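Local coordinates for putative peptidase (Parabacteroides merdae, PDB 4L8K), which is probably a serine peptidase of family S41 that hydrolyses peptide bonds, at residues A[16-21]-A[255-260]; A[118-123]-A[309-314]; A[139-144]-A[148-153]. All coordinates share one frame; numbering follows the deposited sequence.

Contact 1: A[16-21]-A[255-260]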
loop_
_atom_site.group_PDB
_atom_site.type_symbol
_atom_site.label_atom_id
_atom_site.label_comp_id
_atom_site.label_asym_id
_atom_site.label_seq_id
_atom_site.Cartn_x
_atom_site.Cartn_y
_atom_site.Cartn_z
ATOM N N TRP A 16 12.069 -16.434 17.346
ATOM C CA TRP A 16 13.315 -16.180 16.623
ATOM C C TRP A 16 13.416 -17.093 15.373
ATOM O O TRP A 16 13.789 -16.621 14.294
ATOM C CB TRP A 16 14.548 -16.373 17.544
ATOM C CG TRP A 16 15.818 -15.956 16.857
ATOM C CD1 TRP A 16 16.319 -14.689 16.767
ATOM C CD2 TRP A 16 16.622 -16.769 15.976
ATOM N NE1 TRP A 16 17.442 -14.679 15.965
ATOM C CE2 TRP A 16 17.650 -15.944 15.467
ATOM C CE3 TRP A 16 16.626 -18.138 15.637
ATOM C CZ2 TRP A 16 18.678 -16.443 14.647
ATOM C CZ3 TRP A 16 17.639 -18.626 14.822
ATOM C CH2 TRP A 16 18.642 -17.785 14.325
ATOM N N ARG A 17 13.078 -18.389 15.541
ATOM C CA ARG A 17 13.104 -19.424 14.508
ATOM C C ARG A 17 12.069 -19.145 13.405
ATOM O O ARG A 17 12.397 -19.288 12.223
ATOM C CB ARG A 17 12.869 -20.806 15.128
ATOM C CG ARG A 17 13.960 -21.829 14.795
ATOM C CD ARG A 17 13.655 -23.204 15.357
ATOM N NE ARG A 17 13.263 -24.151 14.309
ATOM C CZ ARG A 17 12.012 -24.355 13.910
ATOM N NH1 ARG A 17 11.010 -23.675 14.462
ATOM N NH2 ARG A 17 11.751 -25.228 12.946
ATOM N N ILE A 18 10.837 -18.719 13.787
ATOM C CA ILE A 18 9.776 -18.391 12.824
ATOM C C ILE A 18 10.267 -17.252 11.899
ATOM O O ILE A 18 10.105 -17.344 10.679
ATOM C CB ILE A 18 8.423 -18.059 13.515
ATOM C CG1 ILE A 18 7.795 -19.339 14.113
ATOM C CG2 ILE A 18 7.441 -17.392 12.525
ATOM C CD1 ILE A 18 6.707 -19.118 15.150
HETATM N N MSE A 19 10.899 -16.210 12.492
HETATM C CA MSE A 19 11.448 -15.083 11.752
HETATM C C MSE A 19 12.614 -15.522 10.891
HETATM O O MSE A 19 12.640 -15.224 9.697
HETATM C CB MSE A 19 11.887 -13.985 12.719
HETATM C CG MSE A 19 10.724 -13.155 13.256
HETATM SE SE MSE A 19 10.106 -11.904 11.928
HETATM C CE MSE A 19 11.582 -10.653 11.878
ATOM N N ASP A 20 13.560 -16.274 11.487
ATOM C CA ASP A 20 14.769 -16.772 10.815
ATOM C C ASP A 20 14.458 -17.552 9.536
ATOM O O ASP A 20 15.134 -17.363 8.524
ATOM C CB ASP A 20 15.571 -17.663 11.768
ATOM C CG ASP A 20 16.948 -18.029 11.266
ATOM O OD1 ASP A 20 17.755 -17.103 11.003
ATOM O OD2 ASP A 20 17.238 -19.236 11.170
ATOM N N GLU A 21 13.425 -18.397 9.574
ATOM C CA GLU A 21 13.074 -19.272 8.467
ATOM C C GLU A 21 12.055 -18.699 7.486
ATOM O O GLU A 21 12.032 -19.164 6.341
ATOM C CB GLU A 21 12.549 -20.608 9.020
ATOM C CG GLU A 21 13.598 -21.332 9.868
ATOM C CD GLU A 21 13.202 -22.605 10.590
ATOM O OE1 GLU A 21 11.998 -22.954 10.620
ATOM O OE2 GLU A 21 14.116 -23.248 11.155
ATOM N N SER A 255 1.909 -16.984 11.931
ATOM C CA SER A 255 2.212 -18.209 12.660
ATOM C C SER A 255 1.945 -17.987 14.137
ATOM O O SER A 255 2.121 -16.876 14.640
ATOM C CB SER A 255 3.666 -18.618 12.444
ATOM O OG SER A 255 3.900 -19.909 12.983
ATOM N N GLU A 256 1.523 -19.038 14.827
ATOM C CA GLU A 256 1.286 -18.978 16.263
ATOM C C GLU A 256 2.541 -19.376 17.044
ATOM O O GLU A 256 3.332 -20.200 16.578
ATOM C CB GLU A 256 0.128 -19.908 16.643
ATOM C CG GLU A 256 -1.049 -19.190 17.263
ATOM C CD GLU A 256 -2.182 -20.113 17.653
ATOM O OE1 GLU A 256 -1.965 -20.992 18.520
ATOM O OE2 GLU A 256 -3.293 -19.948 17.100
ATOM N N LEU A 257 2.716 -18.797 18.230
ATOM C CA LEU A 257 3.795 -19.150 19.141
ATOM C C LEU A 257 3.304 -20.257 20.096
ATOM O O LEU A 257 2.081 -20.397 20.254
ATOM C CB LEU A 257 4.248 -17.915 19.963
ATOM C CG LEU A 257 4.852 -16.702 19.245
ATOM C CD1 LEU A 257 5.541 -15.785 20.257
ATOM C CD2 LEU A 257 5.856 -17.122 18.183
ATOM N N PRO A 258 4.196 -20.987 20.821
ATOM C CA PRO A 258 3.705 -21.983 21.791
ATOM C C PRO A 258 2.706 -21.416 22.813
ATOM O O PRO A 258 1.838 -22.161 23.251
ATOM C CB PRO A 258 4.990 -22.450 22.498
ATOM C CG PRO A 258 6.055 -22.275 21.465
ATOM C CD PRO A 258 5.674 -20.994 20.756
ATOM N N ASN A 259 2.806 -20.115 23.180
ATOM C CA ASN A 259 1.909 -19.466 24.172
ATOM C C ASN A 259 0.586 -18.932 23.549
ATOM O O ASN A 259 -0.204 -18.281 24.237
ATOM C CB ASN A 259 2.641 -18.323 24.920
ATOM C CG ASN A 259 3.072 -17.144 24.057
ATOM O OD1 ASN A 259 2.734 -17.031 22.874
ATOM N ND2 ASN A 259 3.903 -16.277 24.610
ATOM N N GLY A 260 0.373 -19.174 22.263
ATOM C CA GLY A 260 -0.861 -18.760 21.613
ATOM C C GLY A 260 -0.824 -17.399 20.967
ATOM O O GLY A 260 -1.772 -17.035 20.272
#
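Ile18 reaches from helix 8-22 to the end of strand 252-256, and its side chain carries the whole helix side of the contact. Its CB points at the strand and splits there into two branches. Ile18 CG2, the short one, lies anti to the backbone N and comes to rest 4.0 Å from Ser255 CB. The longer branch leaves with CG1 anti to the carbonyl carbon (chi1 -71°), and Ile18 CG1 passes Ser255 OG at 4.1 Å. From there the chain runs on nearly fully extended (chi2 163°), which carries the terminal methyl deepest into the other segment. That methyl, CD1, touches three residues: Ser255 OG lies 3.6 Å from Ile18 CD1, with Ser255 CB slightly farther, Leu257 CD2 is 3.7 Å from the same carbon, and the backbone oxygen Glu256 O is 3.8 Å from it.

The strand here is an outermost one of a three-stranded antiparallel sheet, 70-72, 262-266 and 252-256, and Ser255 pairs through its backbone with Val263. Helix and sheet edge are thus joined across more than two hundred residues of chain, between a region with the sequence of a tricorn protease C1 domain and one belonging to peptidase family S41.

Ser255 turns its CB toward the helix, whereas Glu256, next along the strand, points its own away and offers mainly its carbonyl oxygen. Leu257 starts off to one side, but its CD2 swings in to meet the isoleucine methyl, the two side chains crossing at a slant. The same leucine also packs on Leu15 and Asn11, about one and two turns back along the helix. Beyond it the chain reverses in a type I turn from Leu257 to Gly260, closed by Gly260 N to Leu257 O at 2.9 Å, while Asn11 OD1 accepts a hydrogen bond from Asn259 N.

Contact 2: A[118-123]-A[309-314]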
loop_
_atom_site.group_PDB
_atom_site.type_symbol
_atom_site.label_atom_id
_atom_site.label_comp_id
_atom_site.label_asym_id
_atom_site.label_seq_id
_atom_site.Cartn_x
_atom_site.Cartn_y
_atom_site.Cartn_z
ATOM N N ASP A 118 -16.325 21.021 -14.242
ATOM C CA ASP A 118 -16.663 19.699 -14.781
ATOM C C ASP A 118 -15.614 19.134 -15.768
ATOM O O ASP A 118 -15.925 18.195 -16.505
ATOM C CB ASP A 118 -18.057 19.749 -15.451
ATOM C CG ASP A 118 -19.165 20.140 -14.487
ATOM O OD1 ASP A 118 -19.338 19.437 -13.465
ATOM O OD2 ASP A 118 -19.838 21.165 -14.739
ATOM N N GLN A 119 -14.361 19.644 -15.733
ATOM C CA GLN A 119 -13.279 19.180 -16.618
ATOM C C GLN A 119 -12.534 18.007 -16.041
ATOM O O GLN A 119 -11.867 17.290 -16.802
ATOM C CB GLN A 119 -12.254 20.297 -16.897
ATOM C CG GLN A 119 -12.805 21.510 -17.681
ATOM C CD GLN A 119 -11.808 22.656 -17.761
ATOM O OE1 GLN A 119 -11.153 22.891 -18.790
ATOM N NE2 GLN A 119 -11.630 23.360 -16.657
ATOM N N ILE A 120 -12.592 17.837 -14.689
ATOM C CA ILE A 120 -11.821 16.794 -14.007
ATOM C C ILE A 120 -12.715 15.895 -13.157
ATOM O O ILE A 120 -13.508 16.379 -12.347
ATOM C CB ILE A 120 -10.713 17.493 -13.146
ATOM C CG1 ILE A 120 -9.599 18.042 -14.098
ATOM C CG2 ILE A 120 -10.115 16.537 -12.059
ATOM C CD1 ILE A 120 -8.668 18.952 -13.478
ATOM N N GLY A 121 -12.580 14.591 -13.368
ATOM C CA GLY A 121 -13.258 13.575 -12.579
ATOM C C GLY A 121 -12.434 13.241 -11.344
ATOM O O GLY A 121 -11.240 12.974 -11.447
ATOM N N TYR A 122 -13.021 13.314 -10.157
ATOM C CA TYR A 122 -12.291 12.979 -8.920
ATOM C C TYR A 122 -12.939 11.748 -8.264
ATOM O O TYR A 122 -14.149 11.701 -8.086
ATOM C CB TYR A 122 -12.205 14.183 -7.956
ATOM C CG TYR A 122 -11.641 13.834 -6.583
ATOM C CD1 TYR A 122 -10.264 13.749 -6.368
ATOM C CD2 TYR A 122 -12.486 13.526 -5.516
ATOM C CE1 TYR A 122 -9.745 13.389 -5.124
ATOM C CE2 TYR A 122 -11.973 13.126 -4.277
ATOM C CZ TYR A 122 -10.606 13.078 -4.080
ATOM O OH TYR A 122 -10.119 12.712 -2.846
ATOM N N VAL A 123 -12.123 10.739 -7.957
ATOM C CA VAL A 123 -12.575 9.533 -7.260
ATOM C C VAL A 123 -11.757 9.376 -5.970
ATOM O O VAL A 123 -10.532 9.454 -5.997
ATOM C CB VAL A 123 -12.500 8.217 -8.123
ATOM C CG1 VAL A 123 -13.061 7.010 -7.366
ATOM C CG2 VAL A 123 -13.201 8.365 -9.477
ATOM N N LEU A 309 -1.950 19.985 -13.158
ATOM C CA LEU A 309 -1.301 19.119 -14.143
ATOM C C LEU A 309 -2.267 18.646 -15.240
ATOM O O LEU A 309 -1.925 18.742 -16.406
ATOM C CB LEU A 309 -0.646 17.927 -13.455
ATOM C CG LEU A 309 0.253 17.057 -14.315
ATOM C CD1 LEU A 309 1.355 17.897 -15.033
ATOM C CD2 LEU A 309 0.885 15.982 -13.461
ATOM N N LEU A 310 -3.460 18.167 -14.867
ATOM C CA LEU A 310 -4.473 17.699 -15.814
ATOM C C LEU A 310 -5.048 18.824 -16.695
ATOM O O LEU A 310 -5.472 18.556 -17.820
ATOM C CB LEU A 310 -5.623 17.005 -15.080
ATOM C CG LEU A 310 -5.339 15.641 -14.444
ATOM C CD1 LEU A 310 -6.515 15.189 -13.607
ATOM C CD2 LEU A 310 -5.008 14.585 -15.497
ATOM N N LEU A 311 -5.099 20.061 -16.175
ATOM C CA LEU A 311 -5.611 21.228 -16.902
ATOM C C LEU A 311 -4.534 21.861 -17.774
ATOM O O LEU A 311 -4.869 22.658 -18.656
ATOM C CB LEU A 311 -6.197 22.287 -15.955
ATOM C CG LEU A 311 -7.516 21.926 -15.264
ATOM C CD1 LEU A 311 -7.979 23.080 -14.396
ATOM C CD2 LEU A 311 -8.616 21.476 -16.269
ATOM N N ALA A 312 -3.246 21.529 -17.525
ATOM C CA ALA A 312 -2.128 22.066 -18.293
ATOM C C ALA A 312 -2.321 21.667 -19.749
ATOM O O ALA A 312 -2.382 20.479 -20.080
ATOM C CB ALA A 312 -0.804 21.580 -17.727
ATOM N N LYS A 313 -2.646 22.683 -20.572
ATOM C CA LYS A 313 -3.012 22.506 -21.979
ATOM C C LYS A 313 -1.816 22.202 -22.890
ATOM O O LYS A 313 -0.775 22.867 -22.816
ATOM C CB LYS A 313 -3.815 23.712 -22.522
ATOM C CG LYS A 313 -3.173 25.093 -22.347
ATOM C CD LYS A 313 -4.207 26.216 -22.475
ATOM C CE LYS A 313 -4.963 26.490 -21.190
ATOM N NZ LYS A 313 -6.023 27.509 -21.382
ATOM N N GLY A 314 -2.009 21.184 -23.733
ATOM C CA GLY A 314 -1.058 20.725 -24.739
ATOM C C GLY A 314 -1.525 21.141 -26.118
ATOM O O GLY A 314 -1.993 22.274 -26.291
#
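Ile120 and Leu311 make the tightest of the aliphatic packing between strand 120-125 and the last turn of helix 301-311. The isoleucine methyl CD1 sits 3.7 Å from Leu311 CG and is nearly as close to the CD2 branch of that leucine. With CG1 anti to the carbonyl carbon (chi1 -73°) and CD1 extended beyond it, the long branch of Ile120 reaches into the angle between two successive leucines. Leu310, one residue earlier on the helix, meets the same methyl with its CB, 4.0 Å from Ile120 CD1. The short branch joins in too: Ile120 CG2 lies 4.1 Å from Leu310 CD1. Both leucines are crossed obliquely.

A polar group packing against a methyl forms the second kind of contact. Gln119 crosses Leu311 at about a right angle, and Leu311 CD2 touches it along much of its length, with Gln119 CB 3.9 Å from Leu311 CD2 and Gln119 NE2 3.6 Å from Leu311 CD2. The amide makes no hydrogen bond to the helix segment; its NE2 donates to Ala116 O, within the turn that leads into the strand.

Backbone geometry explains why two successive residues at the start of the strand can both face the helix. Gln119 and Ile120 lie together opposite Leu115 in a classic beta bulge, and the CB atoms of both point toward the helix. Close by, Lys148 NZ binds Leu310 O at the helix end, and Ile151 of the adjoining strand packs on both Ile120 and Leu310.

No hydrogen bond or salt bridge spans the two segments, so the helix end is held against this strand by shape and apolar burial, with the glutamine's polar end engaged on its own side.

Contact 3: A[139-144]-A[148-153]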
loop_
_atom_site.group_PDB
_atom_site.type_symbol
_atom_site.label_atom_id
_atom_site.label_comp_id
_atom_site.label_asym_id
_atom_site.label_seq_id
_atom_site.Cartn_x
_atom_site.Cartn_y
_atom_site.Cartn_z
ATOM N N TYR A 139 -20.639 3.395 -14.549
ATOM C CA TYR A 139 -21.417 4.594 -14.210
ATOM C C TYR A 139 -20.526 5.780 -13.818
ATOM O O TYR A 139 -20.812 6.914 -14.217
ATOM C CB TYR A 139 -22.434 4.296 -13.107
ATOM C CG TYR A 139 -23.714 3.732 -13.683
ATOM C CD1 TYR A 139 -24.570 4.529 -14.448
ATOM C CD2 TYR A 139 -24.056 2.396 -13.506
ATOM C CE1 TYR A 139 -25.722 4.005 -15.032
ATOM C CE2 TYR A 139 -25.223 1.866 -14.066
ATOM C CZ TYR A 139 -26.051 2.677 -14.825
ATOM O OH TYR A 139 -27.210 2.191 -15.358
HETATM N N MSE A 140 -19.440 5.508 -13.073
HETATM C CA MSE A 140 -18.488 6.529 -12.652
HETATM C C MSE A 140 -17.790 7.092 -13.906
HETATM O O MSE A 140 -17.739 8.313 -14.070
HETATM C CB MSE A 140 -17.509 5.958 -11.594
HETATM C CG MSE A 140 -16.390 6.917 -11.153
HETATM SE SE MSE A 140 -14.859 6.813 -12.383
HETATM C CE MSE A 140 -14.237 4.945 -11.940
ATOM N N PHE A 141 -17.330 6.227 -14.801
ATOM C CA PHE A 141 -16.674 6.641 -16.041
ATOM C C PHE A 141 -17.637 7.418 -16.937
ATOM O O PHE A 141 -17.224 8.442 -17.490
ATOM C CB PHE A 141 -16.034 5.443 -16.810
ATOM C CG PHE A 141 -14.788 4.840 -16.166
ATOM C CD1 PHE A 141 -13.761 5.654 -15.681
ATOM C CD2 PHE A 141 -14.617 3.461 -16.097
ATOM C CE1 PHE A 141 -12.609 5.096 -15.104
ATOM C CE2 PHE A 141 -13.469 2.909 -15.517
ATOM C CZ PHE A 141 -12.475 3.725 -15.016
ATOM N N ALA A 142 -18.913 6.996 -17.031
ATOM C CA ALA A 142 -19.912 7.719 -17.872
ATOM C C ALA A 142 -20.183 9.139 -17.298
ATOM O O ALA A 142 -20.319 10.094 -18.063
ATOM C CB ALA A 142 -21.207 6.935 -17.988
ATOM N N HIS A 143 -20.177 9.289 -15.956
ATOM C CA HIS A 143 -20.341 10.596 -15.330
ATOM C C HIS A 143 -19.172 11.541 -15.705
ATOM O O HIS A 143 -19.343 12.764 -15.734
ATOM C CB HIS A 143 -20.447 10.437 -13.807
ATOM C CG HIS A 143 -20.754 11.711 -13.072
ATOM N ND1 HIS A 143 -21.928 12.411 -13.296
ATOM C CD2 HIS A 143 -20.021 12.374 -12.149
ATOM C CE1 HIS A 143 -21.862 13.481 -12.522
ATOM N NE2 HIS A 143 -20.732 13.499 -11.813
ATOM N N PHE A 144 -18.009 10.957 -16.062
ATOM C CA PHE A 144 -16.767 11.666 -16.396
ATOM C C PHE A 144 -16.444 11.642 -17.906
ATOM O O PHE A 144 -15.338 12.017 -18.292
ATOM C CB PHE A 144 -15.607 11.037 -15.597
ATOM C CG PHE A 144 -15.695 11.128 -14.082
ATOM C CD1 PHE A 144 -16.416 12.144 -13.466
ATOM C CD2 PHE A 144 -14.999 10.238 -13.279
ATOM C CE1 PHE A 144 -16.460 12.245 -12.074
ATOM C CE2 PHE A 144 -15.022 10.355 -11.888
ATOM C CZ PHE A 144 -15.738 11.366 -11.297
ATOM N N LYS A 148 -11.547 15.912 -19.115
ATOM C CA LYS A 148 -10.177 15.951 -19.681
ATOM C C LYS A 148 -9.278 14.878 -19.026
ATOM O O LYS A 148 -8.384 14.329 -19.666
ATOM C CB LYS A 148 -9.588 17.347 -19.349
ATOM C CG LYS A 148 -8.926 18.087 -20.466
ATOM C CD LYS A 148 -8.494 19.453 -20.000
ATOM C CE LYS A 148 -7.322 19.984 -20.800
ATOM N NZ LYS A 148 -6.030 19.332 -20.450
ATOM N N GLY A 149 -9.467 14.668 -17.731
ATOM C CA GLY A 149 -8.669 13.699 -16.994
ATOM C C GLY A 149 -9.317 13.267 -15.710
ATOM O O GLY A 149 -10.354 13.802 -15.325
ATOM N N LEU A 150 -8.675 12.301 -15.035
ATOM C CA LEU A 150 -9.168 11.686 -13.822
ATOM C C LEU A 150 -8.157 11.734 -12.706
ATOM O O LEU A 150 -6.970 11.495 -12.920
ATOM C CB LEU A 150 -9.529 10.208 -14.129
ATOM C CG LEU A 150 -10.044 9.311 -12.965
ATOM C CD1 LEU A 150 -11.525 9.535 -12.744
ATOM C CD2 LEU A 150 -9.841 7.863 -13.280
ATOM N N ILE A 151 -8.656 11.970 -11.494
ATOM C CA ILE A 151 -7.881 11.877 -10.260
ATOM C C ILE A 151 -8.420 10.631 -9.540
ATOM O O ILE A 151 -9.634 10.555 -9.260
ATOM C CB ILE A 151 -7.906 13.179 -9.372
ATOM C CG1 ILE A 151 -7.280 14.389 -10.110
ATOM C CG2 ILE A 151 -7.208 12.955 -8.001
ATOM C CD1 ILE A 151 -7.569 15.808 -9.412
ATOM N N PHE A 152 -7.535 9.630 -9.306
ATOM C CA PHE A 152 -7.898 8.410 -8.583
ATOM C C PHE A 152 -7.137 8.436 -7.244
ATOM O O PHE A 152 -5.951 8.142 -7.175
ATOM C CB PHE A 152 -7.637 7.127 -9.413
ATOM C CG PHE A 152 -8.478 5.965 -8.932
ATOM C CD1 PHE A 152 -8.074 5.196 -7.837
ATOM C CD2 PHE A 152 -9.706 5.677 -9.528
ATOM C CE1 PHE A 152 -8.870 4.137 -7.372
ATOM C CE2 PHE A 152 -10.499 4.620 -9.069
ATOM C CZ PHE A 152 -10.072 3.853 -7.999
ATOM N N ASP A 153 -7.808 8.865 -6.203
ATOM C CA ASP A 153 -7.187 9.079 -4.892
ATOM C C ASP A 153 -7.306 7.843 -3.999
ATOM O O ASP A 153 -8.412 7.471 -3.574
ATOM C CB ASP A 153 -7.854 10.318 -4.235
ATOM C CG ASP A 153 -7.231 10.868 -2.965
ATOM O OD1 ASP A 153 -6.248 10.269 -2.469
ATOM O OD2 ASP A 153 -7.718 11.898 -2.472
#
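The Phe144 ring meets Leu150 obliquely, its CD2 lying 3.6 Å from Leu150 CD1 and its CE2 only slightly farther from the same methyl. The Phe141 ring uses its edge instead: Leu150 CD2 lies near the ring plane, 4.3 Å from Phe141 CE1. One face of that ring is covered from within its own helix by the selenomethionine methyl, Met140 CE standing 3.6 Å above the plane toward the rim. Met140 also reaches Leu150 directly, its SE 4.3 Å from Leu150 CD1.

Leu150 therefore divides its two methyls among three residues. With CG anti to the backbone N (chi1 178°), the two methyls part: CD1 goes to Phe144 and the selenium, CD2 to the Phe141 edge. All four residues are buried, and the contact is wholly apolar.

This is the return half of a beta-alpha-beta unit made by strand 120-125, helix 134-143 and strand 149-153. Met140 and Phe144 also pack on Val123 of the first strand, Trp209 touches both Phe144 and Leu150, and helix 301-311 packs on Ile151 of the second strand.

In the fold
Contacts 2 and 3 lie on one side of the chain's centre, their own centres about 10 Å apart, and both reach the seven-stranded mixed sheet through its parallel neighbours 120-125 and 149-153. They meet directly: Tyr122 OH lies 2.6 Å from Asp153 OD2, a probable hydrogen bond, and Gly121 CA packs on Phe144 CE1. Contact 1 lies on the opposite side, about 50 Å from contact 2 and about 46 Å from contact 3 between centres, on a different, three-stranded sheet. Along the chain, contact 3 is nested inside both other contacts, whereas the segments of contacts 1 and 2 alternate, so the two cross. The S41 sequence region thus contributes to contacts on both sides of the chain's centre.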